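Local coordinates for enoyl-CoA hydratase EchA1 (Mycobacterium marinum, PDB 3QXI), which probably catalyses the reversible addition of water across the double bond of trans-2-enoyl-coenzyme A thioesters, giving 3-hydroxyacyl-coenzyme A, at residues 24-29 with 51-56; 59-64 with 203-208; 70-75 with 119-124. One frame throughout, in Å; residues are numbered along the deposited sequence.

Contact 1: residues 24-29 with 51-56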
loop_
_atom_site.group_PDB
_atom_site.type_symbol
_atom_site.label_atom_id
_atom_site.label_comp_id
_atom_site.label_asym_id
_atom_site.label_seq_id
_atom_site.Cartn_x
_atom_site.Cartn_y
_atom_site.Cartn_z
ATOM N N ARG B 24 -4.366 29.895 -14.508
ATOM C CA ARG B 24 -5.141 29.340 -13.381
ATOM C C ARG B 24 -4.247 28.510 -12.438
ATOM O O ARG B 24 -4.723 27.797 -11.571
ATOM C CB ARG B 24 -6.325 28.500 -13.878
ATOM C CG ARG B 24 -7.235 29.165 -14.924
ATOM C CD ARG B 24 -8.424 28.267 -15.239
ATOM N NE ARG B 24 -9.158 27.943 -14.015
ATOM C CZ ARG B 24 -10.082 28.723 -13.455
ATOM N NH1 ARG B 24 -10.415 29.873 -14.027
ATOM N NH2 ARG B 24 -10.666 28.359 -12.317
ATOM N N ILE B 25 -2.945 28.630 -12.602
ATOM C CA ILE B 25 -2.012 27.945 -11.742
ATOM C C ILE B 25 -1.357 28.923 -10.786
ATOM O O ILE B 25 -0.887 29.985 -11.198
ATOM C CB ILE B 25 -0.923 27.250 -12.594
ATOM C CG1 ILE B 25 -1.579 26.269 -13.578
ATOM C CG2 ILE B 25 0.143 26.586 -11.680
ATOM C CD1 ILE B 25 -0.663 25.833 -14.695
ATOM N N LEU B 26 -1.311 28.565 -9.512
ATOM C CA LEU B 26 -0.534 29.331 -8.549
ATOM C C LEU B 26 0.822 28.687 -8.302
ATOM O O LEU B 26 0.906 27.508 -7.961
ATOM C CB LEU B 26 -1.297 29.471 -7.226
ATOM C CG LEU B 26 -0.832 30.585 -6.269
ATOM C CD1 LEU B 26 -1.207 31.963 -6.806
ATOM C CD2 LEU B 26 -1.396 30.362 -4.843
ATOM N N ILE B 27 1.886 29.454 -8.481
ATOM C CA ILE B 27 3.217 28.936 -8.248
ATOM C C ILE B 27 3.767 29.517 -6.939
ATOM O O ILE B 27 3.857 30.728 -6.780
ATOM C CB ILE B 27 4.149 29.210 -9.460
ATOM C CG1 ILE B 27 3.587 28.511 -10.719
ATOM C CG2 ILE B 27 5.602 28.799 -9.123
ATOM C CD1 ILE B 27 4.272 28.868 -11.992
ATOM N N ILE B 28 4.131 28.625 -6.016
ATOM C CA ILE B 28 4.534 28.963 -4.663
ATOM C C ILE B 28 5.989 28.523 -4.439
ATOM O O ILE B 28 6.293 27.318 -4.397
ATOM C CB ILE B 28 3.630 28.229 -3.628
ATOM C CG1 ILE B 28 2.142 28.506 -3.907
ATOM C CG2 ILE B 28 4.004 28.626 -2.197
ATOM C CD1 ILE B 28 1.176 27.551 -3.226
ATOM N N THR B 29 6.872 29.505 -4.263
ATOM C CA THR B 29 8.308 29.263 -4.205
ATOM C C THR B 29 8.890 29.644 -2.850
ATOM O O THR B 29 8.907 30.831 -2.492
ATOM C CB THR B 29 9.034 30.090 -5.287
ATOM O OG1 THR B 29 8.357 29.936 -6.553
ATOM C CG2 THR B 29 10.529 29.695 -5.382
ATOM N N MET B 51 -1.810 28.583 0.429
ATOM C CA MET B 51 -2.813 27.515 0.257
ATOM C C MET B 51 -4.250 28.035 0.438
ATOM O O MET B 51 -5.147 27.660 -0.327
ATOM C CB MET B 51 -2.554 26.323 1.201
ATOM C CG MET B 51 -1.177 25.615 1.033
ATOM S SD MET B 51 -0.645 25.242 -0.672
ATOM C CE MET B 51 1.112 24.951 -0.489
ATOM N N ASP B 52 -4.452 28.875 1.465
ATOM C CA ASP B 52 -5.693 29.626 1.622
ATOM C C ASP B 52 -6.042 30.392 0.335
ATOM O O ASP B 52 -7.164 30.290 -0.175
ATOM C CB ASP B 52 -5.594 30.616 2.800
ATOM C CG ASP B 52 -5.569 29.919 4.160
ATOM O OD1 ASP B 52 -5.843 28.707 4.227
ATOM O OD2 ASP B 52 -5.263 30.591 5.169
ATOM N N ARG B 53 -5.081 31.151 -0.176
ATOM C CA ARG B 53 -5.298 31.904 -1.408
ATOM C C ARG B 53 -5.748 30.953 -2.532
ATOM O O ARG B 53 -6.769 31.189 -3.192
ATOM C CB ARG B 53 -4.043 32.684 -1.821
ATOM C CG ARG B 53 -4.116 33.179 -3.262
ATOM C CD ARG B 53 -3.313 34.447 -3.563
ATOM N NE ARG B 53 -3.502 34.821 -4.974
ATOM C CZ ARG B 53 -2.674 35.580 -5.695
ATOM N NH1 ARG B 53 -1.566 36.096 -5.162
ATOM N NH2 ARG B 53 -2.960 35.825 -6.973
ATOM N N LEU B 54 -5.003 29.861 -2.701
ATOM C CA LEU B 54 -5.258 28.883 -3.759
ATOM C C LEU B 54 -6.699 28.363 -3.695
ATOM O O LEU B 54 -7.417 28.356 -4.715
ATOM C CB LEU B 54 -4.239 27.733 -3.679
ATOM C CG LEU B 54 -4.609 26.440 -4.429
ATOM C CD1 LEU B 54 -4.585 26.649 -5.958
ATOM C CD2 LEU B 54 -3.744 25.236 -3.993
ATOM N N ASP B 55 -7.100 27.938 -2.494
ATOM C CA ASP B 55 -8.449 27.431 -2.259
ATOM C C ASP B 55 -9.573 28.437 -2.438
ATOM O O ASP B 55 -10.618 28.098 -2.989
ATOM C CB ASP B 55 -8.542 26.711 -0.908
ATOM C CG ASP B 55 -7.979 25.298 -0.986
ATOM O OD1 ASP B 55 -7.751 24.864 -2.127
ATOM O OD2 ASP B 55 -7.769 24.631 0.065
ATOM N N ALA B 56 -9.331 29.682 -2.030
ATOM C CA ALA B 56 -10.357 30.729 -2.045
ATOM C C ALA B 56 -10.553 31.379 -3.431
ATOM O O ALA B 56 -11.651 31.843 -3.751
ATOM C CB ALA B 56 -10.030 31.792 -0.980
#
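Backbone O of Met51, the residue that meets Ile28 across this contact, accepts the N-H of Asp55, with 2.9 Å between Asp55 N and Met51 O. This helical turn offers Met51, Arg53 and Leu54 to the strand. The CB of Met51 points away from the strand, but its flexible, unbranched chain bends at chi2 (-46°) and swings the thioether back, setting CE 3.8 Å from Ile28 CD1. Leu26 serves two partners with its fork: CD2 lies 4.0 Å from Leu54 CB, while CD1 sits over the centre of one face of the Arg53 guanidinium, 4.0 Å above its plane. The Leu26 and Arg53 side chains cross at about a right angle. Arginine suits this margin because its extended aliphatic chain and flat head can cover a leucine while NH2 reaches out to a weak hydrogen bond with Gln21. Strand 25-29 and helix 51-56 run antiparallel (179°), their axes 9.8 Å apart at the closest, as expected within the beta-alpha-beta crossover of strand 25-30, helix 41-56 and strand 62-67. Beside it, strand 17-22 brings Val19 to Leu26 and Val17 to Ile28, and Ile25 faces helix 193-205 on the other side of the sheet.

Contact 2: residues 59-64 with 203-208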
loop_
_atom_site.group_PDB
_atom_site.type_symbol
_atom_site.label_atom_id
_atom_site.label_comp_id
_atom_site.label_asym_id
_atom_site.label_seq_id
_atom_site.Cartn_x
_atom_site.Cartn_y
_atom_site.Cartn_z
ATOM N N GLY B 59 -10.451 32.042 -9.636
ATOM C CA GLY B 59 -9.643 32.052 -10.846
ATOM C C GLY B 59 -8.499 31.051 -10.875
ATOM O O GLY B 59 -7.787 30.993 -11.872
ATOM N N LEU B 60 -8.318 30.266 -9.803
ATOM C CA LEU B 60 -7.242 29.272 -9.711
ATOM C C LEU B 60 -7.769 27.832 -9.677
ATOM O O LEU B 60 -8.800 27.550 -9.030
ATOM C CB LEU B 60 -6.388 29.498 -8.455
ATOM C CG LEU B 60 -5.608 30.810 -8.320
ATOM C CD1 LEU B 60 -5.048 30.939 -6.909
ATOM C CD2 LEU B 60 -4.502 30.919 -9.324
ATOM N N SER B 61 -7.051 26.931 -10.344
ATOM C CA SER B 61 -7.393 25.500 -10.337
ATOM C C SER B 61 -6.377 24.551 -9.675
ATOM O O SER B 61 -6.765 23.530 -9.117
ATOM C CB SER B 61 -7.691 25.027 -11.756
ATOM O OG SER B 61 -8.841 25.665 -12.256
ATOM N N VAL B 62 -5.092 24.884 -9.739
ATOM C CA VAL B 62 -4.003 24.001 -9.269
ATOM C C VAL B 62 -2.859 24.805 -8.666
ATOM O O VAL B 62 -2.519 25.869 -9.173
ATOM C CB VAL B 62 -3.399 23.154 -10.444
ATOM C CG1 VAL B 62 -2.397 22.151 -9.926
ATOM C CG2 VAL B 62 -4.480 22.427 -11.223
ATOM N N GLY B 63 -2.264 24.292 -7.598
ATOM C CA GLY B 63 -1.126 24.908 -6.954
ATOM C C GLY B 63 0.107 24.167 -7.387
ATOM O O GLY B 63 0.009 23.007 -7.753
ATOM N N ILE B 64 1.266 24.839 -7.395
ATOM C CA ILE B 64 2.578 24.178 -7.531
ATOM C C ILE B 64 3.539 24.676 -6.455
ATOM O O ILE B 64 3.711 25.859 -6.282
ATOM C CB ILE B 64 3.198 24.428 -8.917
ATOM C CG1 ILE B 64 2.301 23.828 -10.003
ATOM C CG2 ILE B 64 4.658 23.848 -9.007
ATOM C CD1 ILE B 64 2.796 24.145 -11.400
ATOM N N LYS B 203 -2.944 19.888 -17.588
ATOM C CA LYS B 203 -3.814 18.751 -17.899
ATOM C C LYS B 203 -4.983 18.682 -16.912
ATOM O O LYS B 203 -6.120 18.440 -17.286
ATOM C CB LYS B 203 -3.040 17.432 -17.891
ATOM C CG LYS B 203 -2.166 17.210 -19.125
ATOM C CD LYS B 203 -0.943 16.332 -18.817
ATOM C CE LYS B 203 -1.335 14.970 -18.260
ATOM N NZ LYS B 203 -2.172 14.268 -19.278
ATOM N N ILE B 204 -4.685 18.930 -15.649
ATOM C CA ILE B 204 -5.666 18.846 -14.573
ATOM C C ILE B 204 -6.620 20.030 -14.617
ATOM O O ILE B 204 -7.826 19.847 -14.450
ATOM C CB ILE B 204 -4.989 18.720 -13.206
ATOM C CG1 ILE B 204 -4.336 17.335 -13.071
ATOM C CG2 ILE B 204 -5.997 18.933 -12.092
ATOM C CD1 ILE B 204 -3.309 17.279 -11.961
ATOM N N THR B 205 -6.057 21.218 -14.862
ATOM C CA THR B 205 -6.789 22.459 -15.102
ATOM C C THR B 205 -7.772 22.429 -16.296
ATOM O O THR B 205 -8.762 23.164 -16.301
ATOM C CB THR B 205 -5.794 23.646 -15.262
ATOM O OG1 THR B 205 -5.151 23.879 -14.008
ATOM C CG2 THR B 205 -6.516 24.921 -15.649
ATOM N N ALA B 206 -7.503 21.617 -17.307
ATOM C CA ALA B 206 -8.422 21.481 -18.448
ATOM C C ALA B 206 -9.684 20.691 -18.047
ATOM O O ALA B 206 -10.700 20.727 -18.755
ATOM C CB ALA B 206 -7.721 20.798 -19.627
ATOM N N ASN B 207 -9.612 20.000 -16.901
ATOM C CA ASN B 207 -10.723 19.177 -16.393
ATOM C C ASN B 207 -11.703 19.935 -15.478
ATOM O O ASN B 207 -11.349 20.965 -14.916
ATOM C CB ASN B 207 -10.196 17.896 -15.699
ATOM C CG ASN B 207 -9.432 17.018 -16.638
ATOM O OD1 ASN B 207 -9.727 16.957 -17.831
ATOM N ND2 ASN B 207 -8.424 16.340 -16.121
ATOM N N GLY B 208 -12.917 19.400 -15.317
ATOM C CA GLY B 208 -13.963 20.050 -14.510
ATOM C C GLY B 208 -13.574 20.272 -13.053
ATOM O O GLY B 208 -13.313 19.305 -12.339
#
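Val62 and Thr205 meet where the C-terminal part of helix 193-205 packs on the start of strand 62-67, a helix-on-sheet contact of the crotonase fold. The tight part centres on Val62 CG2, which lies only 3.2 Å from Thr205 OG1 and 3.9 Å from Ile204 CG2. With CG1 anti to the backbone N (chi1 -174°), the other methyl, CG2, is the one carried into the angle between these two residues. A beta-branched valine suits a strand and presents a compact apolar surface; Ile204 answers with its own branch methyl, the two side chains crossing at about a right angle. Thr205 can turn its hydroxyl toward so apolar a neighbour because OG1 is hydrogen-bonded to Ala201 O, one turn back in its helix. Chi1 of -67° places OG1 beside the backbone N, where that carbonyl lies near.

The looser part is at Ser61 and Thr205, both partly exposed. Here Ser61 CB is 3.6 Å from Thr205 OG1; serine is small enough to lie against the threonine, and its OG is hydrogen-bonded to Arg24 NE rather than to Thr205. Farther along the chain another copy of the protein is met: Asn207 ND2 is hydrogen-bonded to Leu168 O and Thr169 O of the second subunit. On the partly exposed side, Thr205 CG2 comes 4.1 Å from Ser61 CB.

Contact 3: residues 70-75 with 119-124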
loop_
_atom_site.group_PDB
_atom_site.type_symbol
_atom_site.label_atom_id
_atom_site.label_comp_id
_atom_site.label_asym_id
_atom_site.label_seq_id
_atom_site.Cartn_x
_atom_site.Cartn_y
_atom_site.Cartn_z
ATOM N N GLY B 70 17.515 26.099 -7.217
ATOM C CA GLY B 70 17.899 24.733 -7.566
ATOM C C GLY B 70 17.787 23.669 -6.491
ATOM O O GLY B 70 18.272 22.536 -6.668
ATOM N N SER B 71 17.153 24.013 -5.373
ATOM C CA SER B 71 16.949 23.047 -4.311
ATOM C C SER B 71 15.562 23.265 -3.738
ATOM O O SER B 71 15.110 24.412 -3.594
ATOM C CB SER B 71 18.016 23.179 -3.228
ATOM O OG SER B 71 18.352 21.901 -2.719
ATOM N N PHE B 72 14.875 22.165 -3.444
ATOM C CA PHE B 72 13.485 22.223 -2.975
ATOM C C PHE B 72 13.382 22.755 -1.540
ATOM O O PHE B 72 12.855 23.855 -1.332
ATOM C CB PHE B 72 12.826 20.862 -3.137
ATOM C CG PHE B 72 11.364 20.834 -2.787
ATOM C CD1 PHE B 72 10.413 21.334 -3.671
ATOM C CD2 PHE B 72 10.944 20.276 -1.577
ATOM C CE1 PHE B 72 9.058 21.283 -3.349
ATOM C CE2 PHE B 72 9.599 20.203 -1.248
ATOM C CZ PHE B 72 8.653 20.710 -2.120
ATOM N N CYS B 73 13.925 22.003 -0.577
ATOM C CA CYS B 73 13.822 22.333 0.846
ATOM C C CYS B 73 14.638 21.325 1.690
ATOM O O CYS B 73 14.406 20.127 1.611
ATOM C CB CYS B 73 12.341 22.330 1.259
ATOM S SG CYS B 73 11.962 22.486 3.036
ATOM N N ALA B 74 15.601 21.822 2.475
ATOM C CA ALA B 74 16.437 20.986 3.346
ATOM C C ALA B 74 15.725 20.623 4.651
ATOM O O ALA B 74 16.307 19.959 5.515
ATOM C CB ALA B 74 17.773 21.698 3.659
ATOM N N GLY B 75 14.473 21.061 4.793
ATOM C CA GLY B 75 13.645 20.713 5.945
ATOM C C GLY B 75 13.293 21.858 6.879
ATOM O O GLY B 75 13.317 23.021 6.489
ATOM N N GLU B 119 8.784 15.898 3.662
ATOM C CA GLU B 119 7.438 15.979 4.236
ATOM C C GLU B 119 6.506 16.954 3.485
ATOM O O GLU B 119 5.325 16.665 3.300
ATOM C CB GLU B 119 7.504 16.264 5.724
ATOM C CG GLU B 119 8.317 15.199 6.482
ATOM C CD GLU B 119 8.315 15.388 7.995
ATOM O OE1 GLU B 119 8.760 16.457 8.479
ATOM O OE2 GLU B 119 7.880 14.439 8.694
ATOM N N LEU B 120 7.038 18.104 3.074
ATOM C CA LEU B 120 6.279 19.039 2.251
ATOM C C LEU B 120 5.893 18.404 0.904
ATOM O O LEU B 120 4.748 18.544 0.447
ATOM C CB LEU B 120 7.064 20.331 2.020
ATOM C CG LEU B 120 7.466 21.202 3.225
ATOM C CD1 LEU B 120 8.039 22.577 2.821
ATOM C CD2 LEU B 120 6.316 21.388 4.186
ATOM N N ALA B 121 6.844 17.693 0.285
ATOM C CA ALA B 121 6.602 17.050 -1.012
ATOM C C ALA B 121 5.480 16.014 -0.882
ATOM O O ALA B 121 4.543 15.984 -1.671
ATOM C CB ALA B 121 7.853 16.388 -1.510
ATOM N N LEU B 122 5.586 15.187 0.149
ATOM C CA LEU B 122 4.589 14.164 0.460
ATOM C C LEU B 122 3.180 14.736 0.787
ATOM O O LEU B 122 2.179 14.032 0.593
ATOM C CB LEU B 122 5.094 13.282 1.618
ATOM C CG LEU B 122 6.166 12.232 1.299
ATOM C CD1 LEU B 122 6.849 11.678 2.594
ATOM C CD2 LEU B 122 5.612 11.067 0.420
ATOM N N ALA B 123 3.108 15.971 1.302
ATOM C CA ALA B 123 1.825 16.606 1.622
ATOM C C ALA B 123 1.133 17.142 0.374
ATOM O O ALA B 123 -0.062 17.448 0.401
ATOM C CB ALA B 123 2.007 17.739 2.660
ATOM N N THR B 124 1.880 17.274 -0.718
ATOM C CA THR B 124 1.262 17.568 -2.023
ATOM C C THR B 124 0.576 16.294 -2.566
ATOM O O THR B 124 0.702 15.223 -1.966
ATOM C CB THR B 124 2.284 18.145 -3.078
ATOM O OG1 THR B 124 3.163 17.110 -3.529
ATOM C CG2 THR B 124 3.106 19.332 -2.512
#
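Leu120 bridges Phe72 and Cys73, reaching outward from the helix. Its CB comes to the edge of the Phe72 ring, near the ring plane, 4.1 Å from CE2. CG then turns to the side of the backbone N (chi1 -61°), which directs the branch past the ring toward the loop. At the tip, CD1 ends 3.9 Å from Cys73 SG. The same CE2 of Phe72 lies 4.0 Å from Ala121 N and 4.2 Å from Ala121 CB; alanine suits this place because its single methyl lets the ring come close to the helix.

Cys73 SG has a polar neighbour too: Gly75 N, in a weak hydrogen bond of 3.4 Å. Thr124 OG1 is hydrogen-bonded to Ala121 O (2.6 Å) and also to Leu126 O.

Ile30 touches both Cys73 and Leu120, and Phe72 also touches Ala107 and Val109 of strand 105-109. In crotonases the loop that follows the strand equivalent to 62-67 and the start of the helix equivalent to 116-123 typically supply the oxyanion-hole amides, so the contact probably lies close behind the active site. With mainly carbon and sulfur packing and no hydrogen bond between the segments, loop and helix are held together by fit and burial.

Overall arrangement
From the N terminus, the chain first closes a short loop at contact 1, where residues 24-29 meet 51-56, the strand and helix of one crossover. Contact 2 opens just afterwards at residues 59-64 and closes only at 203-208, so the long excursion between them contains contact 3 entirely, with its own shorter loop from 70-75 to 119-124. No loops cross. Contacts 1 and 2 touch through adjacent parallel strands and tie helices 41-56 and 193-205 to the same sheet. Contact 3 joins the loop after strand 62-67 to helix 116-123; its centre lies about 17 Å from that of contact 1 and about 21 Å from that of contact 2.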